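Local structure of octenoyl-coa reductase/carboxylase (Streptomyces sp., 4A10) at residues 44-49 and 80-85; 75-80 and 113-118; 90-95 and 165-170; 135-140 and 182-187. The protein probably catalyses the NADPH-dependent reductive carboxylation of 2-octenoyl-CoA, working as a homotetramer that binds NADP(+). All coordinates share one frame; numbering follows the deposited sequence.

In the fold
Interactions 1 and 2 both use helix 76-83 and share Trp80, interaction 1 holding the C-terminal end of this helix and interaction 2 its N-terminal turns. Interaction 3 joins the next helix, 89-97, to a loop whose Phe166 also touches helix 76-83. Interaction 4 pairs two strands of the mixed sheet; Cys117 O lies 2.9 Å from Val139 N, a probable hydrogen bond that ties interaction 2 to it. Interactions 2, 3 and 4 are buried, the last with an exposed edge at Pro186; interaction 1 is partly buried. The chemistry differs with place: interaction 1 uses one hydroxyl bond and tight methyl packing, interaction 2 a water, interaction 3 aromatic and aliphatic packing, interaction 4 regular backbone bonds.

Interaction 1: residues 44-49 and 80-85; sequences KDVRKS and WSAMFE
Ser49 OG donates to Ala82 O over 2.5 Å, the one hydrogen bond between segments 44-49 and 80-85. The hydroxyl meets the carbonyl at a C=O...donor angle of 129°, tilted moderately from its plane. It points there because OG stands between its own backbone N and carbonyl carbon (chi1 58°). Ser49 CB also rests against Phe84 CE2 at 3.7 Å. Next to the bond, the CG2 branch of Val46 presses on Ala82 CB at 3.3 Å, closer than two methyl carbons usually come. Two helix ends meet in this contact. Helix 76-83, which carries the NADP(+)-binding Trp80, stops in a Schellman motif: Phe84 has positive phi, its N bonds to Ser81 O, and Glu85 N reaches back to Trp80 O. The opposing weak helical turn 46-49 is N-capped by Asp45, whose OD1 accepts from Arg47 N above the carboxylate plane and from Arg47 NE on its syn side. Arg47 NH2 completes the side-on grip with a salt bridge to Asp45 OD2 at 2.6 Å. Farther along, the aliphatic part of Lys44 crosses Glu85 at about a right angle, with Lys44 CE 3.3 Å from Glu85 OE2. A bend at chi4 (52°) leaves Lys44 NZ 4.2 Å from that oxygen, beyond a salt bridge, although the opposite charges probably still attract. The ammonium makes a weak hydrogen bond to Phe38 O.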
loop_
_atom_site.group_PDB
_atom_site.type_symbol
_atom_site.label_atom_id
_atom_site.label_comp_id
_atom_site.label_asym_id
_atom_site.label_seq_id
_atom_site.Cartn_x
_atom_site.Cartn_y
_atom_site.Cartn_z
ATOM N N LYS B 44 42.566 -8.040 -9.769
ATOM C CA LYS B 44 42.662 -8.393 -8.365
ATOM C C LYS B 44 42.232 -9.838 -8.162
ATOM O O LYS B 44 41.078 -10.118 -7.797
ATOM C CB LYS B 44 41.787 -7.441 -7.544
ATOM C CG LYS B 44 42.178 -5.979 -7.693
ATOM C CD LYS B 44 40.993 -5.044 -7.495
ATOM C CE LYS B 44 41.443 -3.619 -7.204
ATOM N NZ LYS B 44 42.415 -3.107 -8.203
ATOM N N ASP B 45 43.167 -10.753 -8.410
ATOM C CA ASP B 45 42.900 -12.189 -8.322
ATOM C C ASP B 45 42.583 -12.553 -6.871
ATOM O O ASP B 45 43.423 -12.437 -5.980
ATOM C CB ASP B 45 44.081 -12.996 -8.886
ATOM C CG ASP B 45 43.825 -14.516 -8.952
ATOM O OD1 ASP B 45 42.857 -15.046 -8.351
ATOM O OD2 ASP B 45 44.643 -15.196 -9.616
ATOM N N VAL B 46 41.347 -12.990 -6.672
ATOM C CA VAL B 46 40.785 -13.300 -5.368
ATOM C C VAL B 46 41.550 -14.395 -4.597
ATOM O O VAL B 46 41.595 -14.394 -3.357
ATOM C CB VAL B 46 39.282 -13.611 -5.565
ATOM C CG1 VAL B 46 38.886 -14.960 -5.012
ATOM C CG2 VAL B 46 38.440 -12.481 -5.038
ATOM N N ARG B 47 42.189 -15.288 -5.347
ATOM C CA ARG B 47 43.033 -16.354 -4.793
ATOM C C ARG B 47 44.338 -15.837 -4.160
ATOM O O ARG B 47 44.985 -16.555 -3.396
ATOM C CB ARG B 47 43.344 -17.402 -5.875
ATOM C CG ARG B 47 42.097 -18.034 -6.507
ATOM C CD ARG B 47 42.374 -18.727 -7.842
ATOM N NE ARG B 47 42.889 -17.800 -8.856
ATOM C CZ ARG B 47 43.149 -18.124 -10.120
ATOM N NH1 ARG B 47 42.926 -19.359 -10.563
ATOM N NH2 ARG B 47 43.625 -17.203 -10.950
ATOM N N LYS B 48 44.721 -14.599 -4.458
ATOM C CA LYS B 48 45.937 -14.034 -3.863
ATOM C C LYS B 48 45.749 -13.589 -2.421
ATOM O O LYS B 48 46.684 -13.698 -1.618
ATOM C CB LYS B 48 46.479 -12.863 -4.685
ATOM C CG LYS B 48 46.799 -13.224 -6.129
ATOM C CD LYS B 48 47.749 -12.206 -6.765
ATOM C CE LYS B 48 48.188 -12.677 -8.133
ATOM N NZ LYS B 48 48.480 -14.140 -8.110
ATOM N N SER B 49 44.555 -13.069 -2.117
ATOM C CA SER B 49 44.232 -12.503 -0.814
ATOM C C SER B 49 43.608 -13.501 0.170
ATOM O O SER B 49 43.760 -13.361 1.394
ATOM C CB SER B 49 43.319 -11.271 -0.975
ATOM O OG SER B 49 42.101 -11.573 -1.654
ATOM N N TRP B 80 33.879 -9.329 -3.563
ATOM C CA TRP B 80 34.216 -7.937 -3.256
ATOM C C TRP B 80 35.126 -7.833 -2.037
ATOM O O TRP B 80 36.132 -7.141 -2.091
ATOM C CB TRP B 80 32.961 -7.061 -3.052
ATOM C CG TRP B 80 31.985 -7.018 -4.222
ATOM C CD1 TRP B 80 32.287 -7.058 -5.546
ATOM C CD2 TRP B 80 30.549 -6.900 -4.142
ATOM N NE1 TRP B 80 31.131 -6.983 -6.303
ATOM C CE2 TRP B 80 30.054 -6.893 -5.463
ATOM C CE3 TRP B 80 29.636 -6.811 -3.077
ATOM C CZ2 TRP B 80 28.690 -6.795 -5.753
ATOM C CZ3 TRP B 80 28.274 -6.712 -3.365
ATOM C CH2 TRP B 80 27.819 -6.700 -4.695
ATOM N N SER B 81 34.785 -8.529 -0.953
ATOM C CA SER B 81 35.648 -8.572 0.236
ATOM C C SER B 81 37.077 -8.944 -0.143
ATOM O O SER B 81 38.030 -8.266 0.237
ATOM C CB SER B 81 35.171 -9.630 1.225
ATOM O OG SER B 81 33.852 -9.413 1.608
ATOM N N ALA B 82 37.216 -10.050 -0.861
ATOM C CA ALA B 82 38.531 -10.589 -1.199
ATOM C C ALA B 82 39.296 -9.667 -2.160
ATOM O O ALA B 82 40.520 -9.690 -2.215
ATOM C CB ALA B 82 38.388 -11.979 -1.767
ATOM N N MET B 83 38.552 -8.845 -2.896
ATOM C CA MET B 83 39.133 -7.800 -3.720
ATOM C C MET B 83 39.495 -6.547 -2.902
ATOM O O MET B 83 40.222 -5.690 -3.386
ATOM C CB MET B 83 38.186 -7.424 -4.864
ATOM C CG MET B 83 38.063 -8.470 -5.970
ATOM S SD MET B 83 37.185 -7.850 -7.443
ATOM C CE MET B 83 35.525 -7.654 -6.828
ATOM N N PHE B 84 39.014 -6.467 -1.661
ATOM C CA PHE B 84 39.112 -5.252 -0.827
ATOM C C PHE B 84 38.371 -4.068 -1.475
ATOM O O PHE B 84 38.775 -2.919 -1.339
ATOM C CB PHE B 84 40.578 -4.894 -0.528
ATOM C CG PHE B 84 41.333 -5.973 0.196
ATOM C CD1 PHE B 84 41.057 -6.254 1.531
ATOM C CD2 PHE B 84 42.311 -6.720 -0.460
ATOM C CE1 PHE B 84 41.749 -7.256 2.199
ATOM C CE2 PHE B 84 43.023 -7.726 0.201
ATOM C CZ PHE B 84 42.743 -7.996 1.524
ATOM N N GLU B 85 37.276 -4.370 -2.166
ATOM C CA GLU B 85 36.600 -3.389 -3.005
ATOM C C GLU B 85 35.170 -3.216 -2.526
ATOM O O GLU B 85 34.579 -4.168 -2.025
ATOM C CB GLU B 85 36.610 -3.865 -4.463
ATOM C CG GLU B 85 37.082 -2.847 -5.483
ATOM C CD GLU B 85 38.536 -2.391 -5.284
ATOM O OE1 GLU B 85 39.166 -2.807 -4.287
ATOM O OE2 GLU B 85 39.048 -1.605 -6.119
#

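Interaction 2: residues 75-80 and 113-118; sequences NYNTVW and LGSDCS
Thr78 and Gly114 bring the two backbones nearest, their CA atoms 6.4 Å apart, where the first turns of helix 76-83 pass the loop that leads into strand 117-124. The separation widens to 7.3 Å between the CA atoms of Asn75 and Ser115. A water bridges Thr78 OG1, Gly114 N and Ser115 OG: it lies 2.6 Å from Thr78 OG1, accepts from Gly114 N and donates to Ser115 OG, and thereby joins helix and loop through three hydrogen bonds. Ser115 OG accepts from the water and is also hydrogen-bonded to Trp164 O. The CG of Asn77 stands between its backbone N and carbonyl carbon (chi1 55°), which carries the amide toward Ser115 and leaves Asn77 ND2 3.4 Å from Ser115 OG. On the N-terminal side Asn75 crosses Asp116 at about a right angle, its ND2 3.7 Å from Asp116 OD2 and the amide and carboxylate planes 50° apart. Asp116 OD1 accepts from Leu201 N. At the far end Leu113 CD1 meets Thr78 CG2 at 4.3 Å, an apolar margin to a mostly polar contact. All of this lies in the GroES-like domain of the medium-chain dehydrogenase/reductase fold, beside the NADP(+) site to which Trp80 of this helix belongs.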
loop_
_atom_site.group_PDB
_atom_site.type_symbol
_atom_site.label_atom_id
_atom_site.label_comp_id
_atom_site.label_asym_id
_atom_site.label_seq_id
_atom_site.Cartn_x
_atom_site.Cartn_y
_atom_site.Cartn_z
ATOM N N ASN B 75 29.062 -15.866 -2.686
ATOM C CA ASN B 75 28.232 -14.747 -3.086
ATOM C C ASN B 75 29.109 -13.634 -3.608
ATOM O O ASN B 75 30.320 -13.627 -3.389
ATOM C CB ASN B 75 27.390 -14.244 -1.909
ATOM C CG ASN B 75 26.288 -15.204 -1.542
ATOM O OD1 ASN B 75 25.272 -15.281 -2.228
ATOM N ND2 ASN B 75 26.475 -15.943 -0.451
ATOM N N TYR B 76 28.504 -12.683 -4.298
ATOM C CA TYR B 76 29.288 -11.571 -4.796
ATOM C C TYR B 76 29.904 -10.721 -3.695
ATOM O O TYR B 76 31.004 -10.237 -3.863
ATOM C CB TYR B 76 28.519 -10.750 -5.816
ATOM C CG TYR B 76 28.734 -11.291 -7.213
ATOM C CD1 TYR B 76 29.962 -11.113 -7.859
ATOM C CD2 TYR B 76 27.727 -11.996 -7.881
ATOM C CE1 TYR B 76 30.184 -11.617 -9.138
ATOM C CE2 TYR B 76 27.934 -12.507 -9.186
ATOM C CZ TYR B 76 29.168 -12.307 -9.804
ATOM O OH TYR B 76 29.418 -12.799 -11.074
ATOM N N ASN B 77 29.240 -10.584 -2.545
ATOM C CA ASN B 77 29.881 -9.850 -1.455
ATOM C C ASN B 77 31.183 -10.503 -0.969
ATOM O O ASN B 77 32.091 -9.805 -0.535
ATOM C CB ASN B 77 28.927 -9.446 -0.319
ATOM C CG ASN B 77 28.167 -10.610 0.282
ATOM O OD1 ASN B 77 28.459 -11.783 0.030
ATOM N ND2 ASN B 77 27.170 -10.284 1.098
ATOM N N THR B 78 31.257 -11.831 -1.078
ATOM C CA THR B 78 32.484 -12.598 -0.844
ATOM C C THR B 78 33.620 -12.206 -1.828
ATOM O O THR B 78 34.772 -12.025 -1.420
ATOM C CB THR B 78 32.195 -14.130 -0.942
ATOM O OG1 THR B 78 31.014 -14.442 -0.187
ATOM C CG2 THR B 78 33.364 -14.966 -0.428
ATOM N N VAL B 79 33.285 -12.056 -3.109
ATOM C CA VAL B 79 34.266 -11.668 -4.124
ATOM C C VAL B 79 34.793 -10.246 -3.887
ATOM O O VAL B 79 36.000 -10.001 -3.998
ATOM C CB VAL B 79 33.684 -11.809 -5.550
ATOM C CG1 VAL B 79 34.626 -11.207 -6.612
ATOM C CG2 VAL B 79 33.397 -13.267 -5.849
ATOM N N TRP B 80 33.879 -9.329 -3.563
ATOM C CA TRP B 80 34.216 -7.937 -3.256
ATOM C C TRP B 80 35.126 -7.833 -2.037
ATOM O O TRP B 80 36.132 -7.141 -2.091
ATOM C CB TRP B 80 32.961 -7.061 -3.052
ATOM C CG TRP B 80 31.985 -7.018 -4.222
ATOM C CD1 TRP B 80 32.287 -7.058 -5.546
ATOM C CD2 TRP B 80 30.549 -6.900 -4.142
ATOM N NE1 TRP B 80 31.131 -6.983 -6.303
ATOM C CE2 TRP B 80 30.054 -6.893 -5.463
ATOM C CE3 TRP B 80 29.636 -6.811 -3.077
ATOM C CZ2 TRP B 80 28.690 -6.795 -5.753
ATOM C CZ3 TRP B 80 28.274 -6.712 -3.365
ATOM C CH2 TRP B 80 27.819 -6.700 -4.695
ATOM N N LEU B 113 34.831 -14.612 6.161
ATOM C CA LEU B 113 33.758 -14.316 5.205
ATOM C C LEU B 113 32.721 -15.436 5.078
ATOM O O LEU B 113 32.906 -16.519 5.609
ATOM C CB LEU B 113 34.382 -14.108 3.823
ATOM C CG LEU B 113 35.684 -13.305 3.745
ATOM C CD1 LEU B 113 36.234 -13.305 2.308
ATOM C CD2 LEU B 113 35.488 -11.880 4.258
ATOM N N GLY B 114 31.645 -15.169 4.338
ATOM C CA GLY B 114 30.591 -16.146 4.123
ATOM C C GLY B 114 29.290 -15.616 4.689
ATOM O O GLY B 114 29.183 -15.347 5.886
ATOM N N SER B 115 28.304 -15.467 3.814
ATOM C CA SER B 115 27.074 -14.770 4.153
ATOM C C SER B 115 25.823 -15.656 4.153
ATOM O O SER B 115 24.716 -15.169 4.424
ATOM C CB SER B 115 26.915 -13.574 3.222
ATOM O OG SER B 115 27.945 -12.614 3.463
ATOM N N ASP B 116 26.035 -16.949 3.891
ATOM C CA ASP B 116 25.023 -18.005 3.803
ATOM C C ASP B 116 25.541 -19.265 4.452
ATOM O O ASP B 116 26.747 -19.459 4.545
ATOM C CB ASP B 116 24.832 -18.405 2.335
ATOM C CG ASP B 116 23.525 -17.971 1.792
ATOM O OD1 ASP B 116 22.585 -17.838 2.601
ATOM O OD2 ASP B 116 23.442 -17.760 0.572
ATOM N N CYS B 117 24.645 -20.153 4.860
ATOM C CA CYS B 117 25.070 -21.488 5.241
ATOM C C CYS B 117 23.954 -22.370 5.756
ATOM O O CYS B 117 22.860 -21.904 6.082
ATOM C CB CYS B 117 26.242 -21.431 6.242
ATOM S SG CYS B 117 25.735 -21.463 7.968
ATOM N N SER B 118 24.246 -23.666 5.819
ATOM C CA SER B 118 23.374 -24.612 6.475
ATOM C C SER B 118 24.227 -25.383 7.448
ATOM O O SER B 118 25.424 -25.571 7.218
ATOM C CB SER B 118 22.693 -25.540 5.461
ATOM O OG SER B 118 23.615 -26.347 4.771
HETATM O O HOH W 1 30.560 -13.452 2.151
#

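Interaction 3: residues 90-95 and 165-170; sequences FHFLKQ and GFETNF
Phe92 of helix 89-97 meets Phe166 in the loop between strands 162-163 and 176-180, and so joins two parts of the GroES-like domain close to the cofactor site: the side chain of Phe166 is about 4 Å from that of Trp80, which binds NADP(+). The rings form an edge-to-face pair, the edge of Phe92 toward the face of Phe166, with centroids 5.5 Å apart and planes at 60°. Their nearest atoms are Phe92 CE2 and Phe166 CZ, at 4.0 Å. Next to it on the same edge, Phe92 CD2 lies 3.9 Å from Phe166 O, which is near the ring plane. Closer to the helix axis Phe92 CB packs on Glu167 CA at 3.9 Å. The next residue, Leu93, sends CD2 against the peptide between Thr168 and Asn169, 3.5 Å from Asn169 N; with CG anti to the carbonyl carbon (chi1 -64°), its branched end swings to the loop although CB does not point straight at it. The second branch, CD1, sits 3.9 Å from Asn169 ND2. The loop's polar side chains have other partners: Thr168 OG1 accepts from Gly165 N and donates to Asn169 O on a lone pair in the carbonyl plane, the Asn169 amide is held by Val112 N and Tyr110 O, and Glu167 OE2 accepts from Ala163 N. Between segments 90-95 and 165-170 the contact is therefore aromatic and aliphatic, while just beyond it Glu167 O is hydrogen-bonded to Asn96 ND2 of the same helix.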
loop_
_atom_site.group_PDB
_atom_site.type_symbol
_atom_site.label_atom_id
_atom_site.label_comp_id
_atom_site.label_asym_id
_atom_site.label_seq_id
_atom_site.Cartn_x
_atom_site.Cartn_y
_atom_site.Cartn_z
ATOM N N PHE B 90 37.519 -4.470 6.633
ATOM C CA PHE B 90 38.031 -4.112 7.962
ATOM C C PHE B 90 37.536 -2.731 8.427
ATOM O O PHE B 90 37.419 -2.485 9.630
ATOM C CB PHE B 90 39.561 -4.221 8.015
ATOM C CG PHE B 90 40.061 -5.638 7.859
ATOM C CD1 PHE B 90 40.137 -6.488 8.964
ATOM C CD2 PHE B 90 40.403 -6.138 6.603
ATOM C CE1 PHE B 90 40.576 -7.820 8.826
ATOM C CE2 PHE B 90 40.844 -7.460 6.449
ATOM C CZ PHE B 90 40.926 -8.301 7.558
ATOM N N HIS B 91 37.217 -1.852 7.480
ATOM C CA HIS B 91 36.606 -0.579 7.829
ATOM C C HIS B 91 35.210 -0.800 8.412
ATOM O O HIS B 91 34.847 -0.132 9.375
ATOM C CB HIS B 91 36.549 0.364 6.619
ATOM C CG HIS B 91 37.895 0.801 6.125
ATOM N ND1 HIS B 91 38.063 1.884 5.287
ATOM C CD2 HIS B 91 39.140 0.315 6.362
ATOM C CE1 HIS B 91 39.348 2.030 5.008
ATOM N NE2 HIS B 91 40.023 1.095 5.654
ATOM N N PHE B 92 34.452 -1.744 7.822
ATOM C CA PHE B 92 33.109 -2.104 8.287
ATOM C C PHE B 92 33.185 -2.771 9.642
ATOM O O PHE B 92 32.307 -2.571 10.475
ATOM C CB PHE B 92 32.382 -3.054 7.314
ATOM C CG PHE B 92 32.222 -2.512 5.912
ATOM C CD1 PHE B 92 31.924 -1.167 5.689
ATOM C CD2 PHE B 92 32.356 -3.355 4.823
ATOM C CE1 PHE B 92 31.783 -0.662 4.398
ATOM C CE2 PHE B 92 32.201 -2.871 3.520
ATOM C CZ PHE B 92 31.911 -1.515 3.306
ATOM N N LEU B 93 34.227 -3.577 9.853
ATOM C CA LEU B 93 34.393 -4.260 11.133
ATOM C C LEU B 93 34.692 -3.290 12.281
ATOM O O LEU B 93 34.214 -3.490 13.407
ATOM C CB LEU B 93 35.449 -5.358 11.053
ATOM C CG LEU B 93 35.200 -6.561 10.136
ATOM C CD1 LEU B 93 36.449 -7.412 10.056
ATOM C CD2 LEU B 93 33.989 -7.434 10.588
ATOM N N LYS B 94 35.470 -2.243 11.994
ATOM C CA LYS B 94 35.811 -1.229 12.998
ATOM C C LYS B 94 34.573 -0.422 13.349
ATOM O O LYS B 94 34.309 -0.181 14.523
ATOM C CB LYS B 94 36.918 -0.286 12.499
ATOM C CG LYS B 94 38.192 -0.986 12.053
ATOM C CD LYS B 94 39.298 -0.956 13.085
ATOM C CE LYS B 94 40.637 -1.116 12.369
ATOM N NZ LYS B 94 41.765 -1.474 13.267
ATOM N N GLN B 95 33.824 0.000 12.330
ATOM C CA GLN B 95 32.542 0.670 12.545
ATOM C C GLN B 95 31.617 -0.175 13.426
ATOM O O GLN B 95 31.125 0.296 14.443
ATOM C CB GLN B 95 31.855 0.993 11.221
ATOM C CG GLN B 95 30.633 1.872 11.401
ATOM C CD GLN B 95 29.482 1.502 10.476
ATOM O OE1 GLN B 95 28.318 1.450 10.905
ATOM N NE2 GLN B 95 29.793 1.249 9.201
ATOM N N GLY B 165 28.991 -11.787 7.774
ATOM C CA GLY B 165 30.233 -12.191 7.107
ATOM C C GLY B 165 30.763 -11.206 6.078
ATOM O O GLY B 165 31.742 -11.518 5.374
ATOM N N PHE B 166 30.138 -10.029 5.980
ATOM C CA PHE B 166 30.601 -8.946 5.073
ATOM C C PHE B 166 30.873 -7.680 5.895
ATOM O O PHE B 166 31.978 -7.141 5.860
ATOM C CB PHE B 166 29.588 -8.687 3.941
ATOM C CG PHE B 166 29.993 -7.596 2.956
ATOM C CD1 PHE B 166 31.206 -7.660 2.260
ATOM C CD2 PHE B 166 29.123 -6.532 2.686
ATOM C CE1 PHE B 166 31.571 -6.667 1.341
ATOM C CE2 PHE B 166 29.459 -5.533 1.763
ATOM C CZ PHE B 166 30.695 -5.604 1.078
ATOM N N GLU B 167 29.861 -7.236 6.647
ATOM C CA GLU B 167 30.010 -6.149 7.619
ATOM C C GLU B 167 30.058 -6.688 9.060
ATOM O O GLU B 167 30.128 -5.912 10.011
ATOM C CB GLU B 167 28.871 -5.133 7.489
ATOM C CG GLU B 167 28.574 -4.645 6.066
ATOM C CD GLU B 167 27.171 -4.040 5.958
ATOM O OE1 GLU B 167 26.998 -2.822 6.213
ATOM O OE2 GLU B 167 26.226 -4.796 5.646
ATOM N N THR B 168 29.984 -8.009 9.220
ATOM C CA THR B 168 30.295 -8.657 10.502
ATOM C C THR B 168 31.368 -9.732 10.260
ATOM O O THR B 168 31.612 -10.137 9.122
ATOM C CB THR B 168 29.065 -9.336 11.163
ATOM O OG1 THR B 168 28.886 -10.657 10.622
ATOM C CG2 THR B 168 27.771 -8.488 10.977
ATOM N N ASN B 169 31.997 -10.166 11.343
ATOM C CA ASN B 169 32.933 -11.273 11.309
ATOM C C ASN B 169 32.181 -12.595 11.553
ATOM O O ASN B 169 30.948 -12.626 11.597
ATOM C CB ASN B 169 34.022 -11.058 12.368
ATOM C CG ASN B 169 35.411 -11.466 11.888
ATOM O OD1 ASN B 169 35.584 -12.488 11.211
ATOM N ND2 ASN B 169 36.415 -10.679 12.266
ATOM N N PHE B 170 32.948 -13.670 11.689
ATOM C CA PHE B 170 32.469 -15.021 11.978
ATOM C C PHE B 170 31.369 -15.503 10.992
ATOM O O PHE B 170 30.319 -16.012 11.374
ATOM C CB PHE B 170 32.110 -15.185 13.466
ATOM C CG PHE B 170 32.925 -14.300 14.410
ATOM C CD1 PHE B 170 34.312 -14.469 14.550
ATOM C CD2 PHE B 170 32.293 -13.308 15.172
ATOM C CE1 PHE B 170 35.064 -13.639 15.422
ATOM C CE2 PHE B 170 33.023 -12.487 16.048
ATOM C CZ PHE B 170 34.418 -12.655 16.173
#

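Interaction 4: residues 135-140 and 182-187; sequences DHVIVH and SQLLPK
Ile138 and Leu185 hold the close-packed centre: Ile138 N donates to Leu185 O at 2.7 Å, nearly along the C=O axis, and Leu185 N returns a bond to Ile138 O at 2.9 Å. On one face of the sheet Ile138 CG2 lies 4.1 Å from Leu185 CB. On the other, Leu184 CD2 touches the CG2 branches of both Val139 (3.7 Å) and Val137. Strands 136-139 and 184-186 are thus an antiparallel pair in the mixed sheet of the GroES-like domain; the N-to-C directions of the two short strand segments are 134° apart. The His140 end is also closely packed. There Gln183 NE2 donates to His140 O at 3.0 Å in its own amide plane, and Gln183 CA sits over one face of the imidazole in a CH-pi contact. With CG between backbone N and carbonyl carbon (chi1 72°), the ring is brought over Gln183, and its NE2 bonds to His365 ND1. Toward solvent the backbone pairing continues, Lys187 N reaching His136 O at 3.1 Å from above the carbonyl plane, but the side chains of Val137 and exposed Pro186 diverge. A water joins partly exposed His136 ND1 to Lys187 NZ, whose ammonium also donates to Gly421 O and Leu191 O.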
loop_
_atom_site.group_PDB
_atom_site.type_symbol
_atom_site.label_atom_id
_atom_site.label_comp_id
_atom_site.label_asym_id
_atom_site.label_seq_id
_atom_site.Cartn_x
_atom_site.Cartn_y
_atom_site.Cartn_z
ATOM N N ASP B 135 19.869 -29.181 16.283
ATOM C CA ASP B 135 18.863 -28.688 15.329
ATOM C C ASP B 135 19.514 -28.364 13.990
ATOM O O ASP B 135 20.590 -27.768 13.937
ATOM C CB ASP B 135 18.155 -27.421 15.833
ATOM C CG ASP B 135 17.206 -27.670 16.998
ATOM O OD1 ASP B 135 16.722 -28.809 17.212
ATOM O OD2 ASP B 135 16.903 -26.669 17.691
ATOM N N HIS B 136 18.839 -28.755 12.915
ATOM C CA HIS B 136 19.257 -28.431 11.559
ATOM C C HIS B 136 18.722 -27.064 11.148
ATOM O O HIS B 136 17.516 -26.805 11.216
ATOM C CB HIS B 136 18.778 -29.517 10.590
ATOM C CG HIS B 136 19.466 -30.836 10.787
ATOM N ND1 HIS B 136 19.370 -31.873 9.881
ATOM C CD2 HIS B 136 20.278 -31.277 11.781
ATOM C CE1 HIS B 136 20.097 -32.894 10.313
ATOM N NE2 HIS B 136 20.649 -32.559 11.468
ATOM N N VAL B 137 19.644 -26.199 10.735
ATOM C CA VAL B 137 19.336 -24.807 10.443
ATOM C C VAL B 137 19.861 -24.330 9.096
ATOM O O VAL B 137 20.756 -24.929 8.497
ATOM C CB VAL B 137 19.876 -23.835 11.542
ATOM C CG1 VAL B 137 19.196 -24.083 12.875
ATOM C CG2 VAL B 137 21.391 -23.947 11.693
ATOM N N ILE B 138 19.273 -23.227 8.657
ATOM C CA ILE B 138 19.768 -22.418 7.585
ATOM C C ILE B 138 20.038 -21.054 8.221
ATOM O O ILE B 138 19.385 -20.662 9.217
ATOM C CB ILE B 138 18.719 -22.412 6.437
ATOM C CG1 ILE B 138 19.282 -23.080 5.205
ATOM C CG2 ILE B 138 18.008 -21.058 6.211
ATOM C CD1 ILE B 138 19.199 -24.554 5.347
ATOM N N VAL B 139 21.050 -20.363 7.703
ATOM C CA VAL B 139 21.394 -19.060 8.212
ATOM C C VAL B 139 21.287 -18.109 7.064
ATOM O O VAL B 139 21.882 -18.344 6.018
ATOM C CB VAL B 139 22.831 -18.969 8.770
ATOM C CG1 VAL B 139 23.094 -17.550 9.262
ATOM C CG2 VAL B 139 23.059 -19.972 9.900
ATOM N N HIS B 140 20.515 -17.045 7.274
ATOM C CA HIS B 140 20.432 -15.964 6.310
ATOM C C HIS B 140 21.225 -14.701 6.774
ATOM O O HIS B 140 21.558 -14.567 7.959
ATOM C CB HIS B 140 18.960 -15.665 5.971
ATOM C CG HIS B 140 18.209 -14.988 7.073
ATOM N ND1 HIS B 140 18.394 -13.659 7.391
ATOM C CD2 HIS B 140 17.261 -15.450 7.923
ATOM C CE1 HIS B 140 17.598 -13.330 8.392
ATOM N NE2 HIS B 140 16.891 -14.396 8.727
ATOM N N SER B 182 18.083 -14.496 15.420
ATOM C CA SER B 182 17.159 -14.010 14.402
ATOM C C SER B 182 17.725 -14.091 12.973
ATOM O O SER B 182 17.138 -13.546 12.053
ATOM C CB SER B 182 16.683 -12.587 14.721
ATOM O OG SER B 182 17.787 -11.707 14.859
ATOM N N GLN B 183 18.852 -14.782 12.794
ATOM C CA GLN B 183 19.296 -15.169 11.446
ATOM C C GLN B 183 18.934 -16.634 11.113
ATOM O O GLN B 183 19.198 -17.096 10.023
ATOM C CB GLN B 183 20.804 -15.029 11.304
ATOM C CG GLN B 183 21.369 -13.636 11.400
ATOM C CD GLN B 183 22.884 -13.678 11.403
ATOM O OE1 GLN B 183 23.512 -13.467 12.429
ATOM N NE2 GLN B 183 23.470 -14.005 10.256
ATOM N N LEU B 184 18.352 -17.361 12.065
ATOM C CA LEU B 184 18.199 -18.823 11.931
ATOM C C LEU B 184 16.833 -19.264 11.428
ATOM O O LEU B 184 15.814 -18.749 11.859
ATOM C CB LEU B 184 18.447 -19.498 13.274
ATOM C CG LEU B 184 19.876 -19.524 13.823
ATOM C CD1 LEU B 184 19.857 -20.188 15.186
ATOM C CD2 LEU B 184 20.810 -20.276 12.858
ATOM N N LEU B 185 16.813 -20.242 10.536
ATOM C CA LEU B 185 15.550 -20.881 10.163
ATOM C C LEU B 185 15.752 -22.385 10.049
ATOM O O LEU B 185 16.878 -22.821 9.790
ATOM C CB LEU B 185 14.991 -20.285 8.854
ATOM C CG LEU B 185 14.495 -18.833 8.885
ATOM C CD1 LEU B 185 14.381 -18.267 7.458
ATOM C CD2 LEU B 185 13.150 -18.705 9.642
ATOM N N PRO B 186 14.666 -23.177 10.227
ATOM C CA PRO B 186 14.742 -24.640 10.054
ATOM C C PRO B 186 15.165 -25.015 8.653
ATOM O O PRO B 186 14.609 -24.468 7.673
ATOM C CB PRO B 186 13.306 -25.133 10.291
ATOM C CG PRO B 186 12.480 -23.953 10.659
ATOM C CD PRO B 186 13.335 -22.714 10.677
ATOM N N LYS B 187 16.153 -25.910 8.550
ATOM C CA LYS B 187 16.541 -26.504 7.258
ATOM C C LYS B 187 15.338 -27.251 6.626
ATOM O O LYS B 187 14.688 -28.038 7.316
ATOM C CB LYS B 187 17.728 -27.469 7.439
ATOM C CG LYS B 187 18.392 -27.918 6.127
ATOM C CD LYS B 187 19.396 -29.057 6.336
ATOM C CE LYS B 187 19.367 -30.085 5.191
ATOM N NZ LYS B 187 18.166 -31.004 5.282
HETATM O O HOH W 2 17.294 -31.692 7.861
#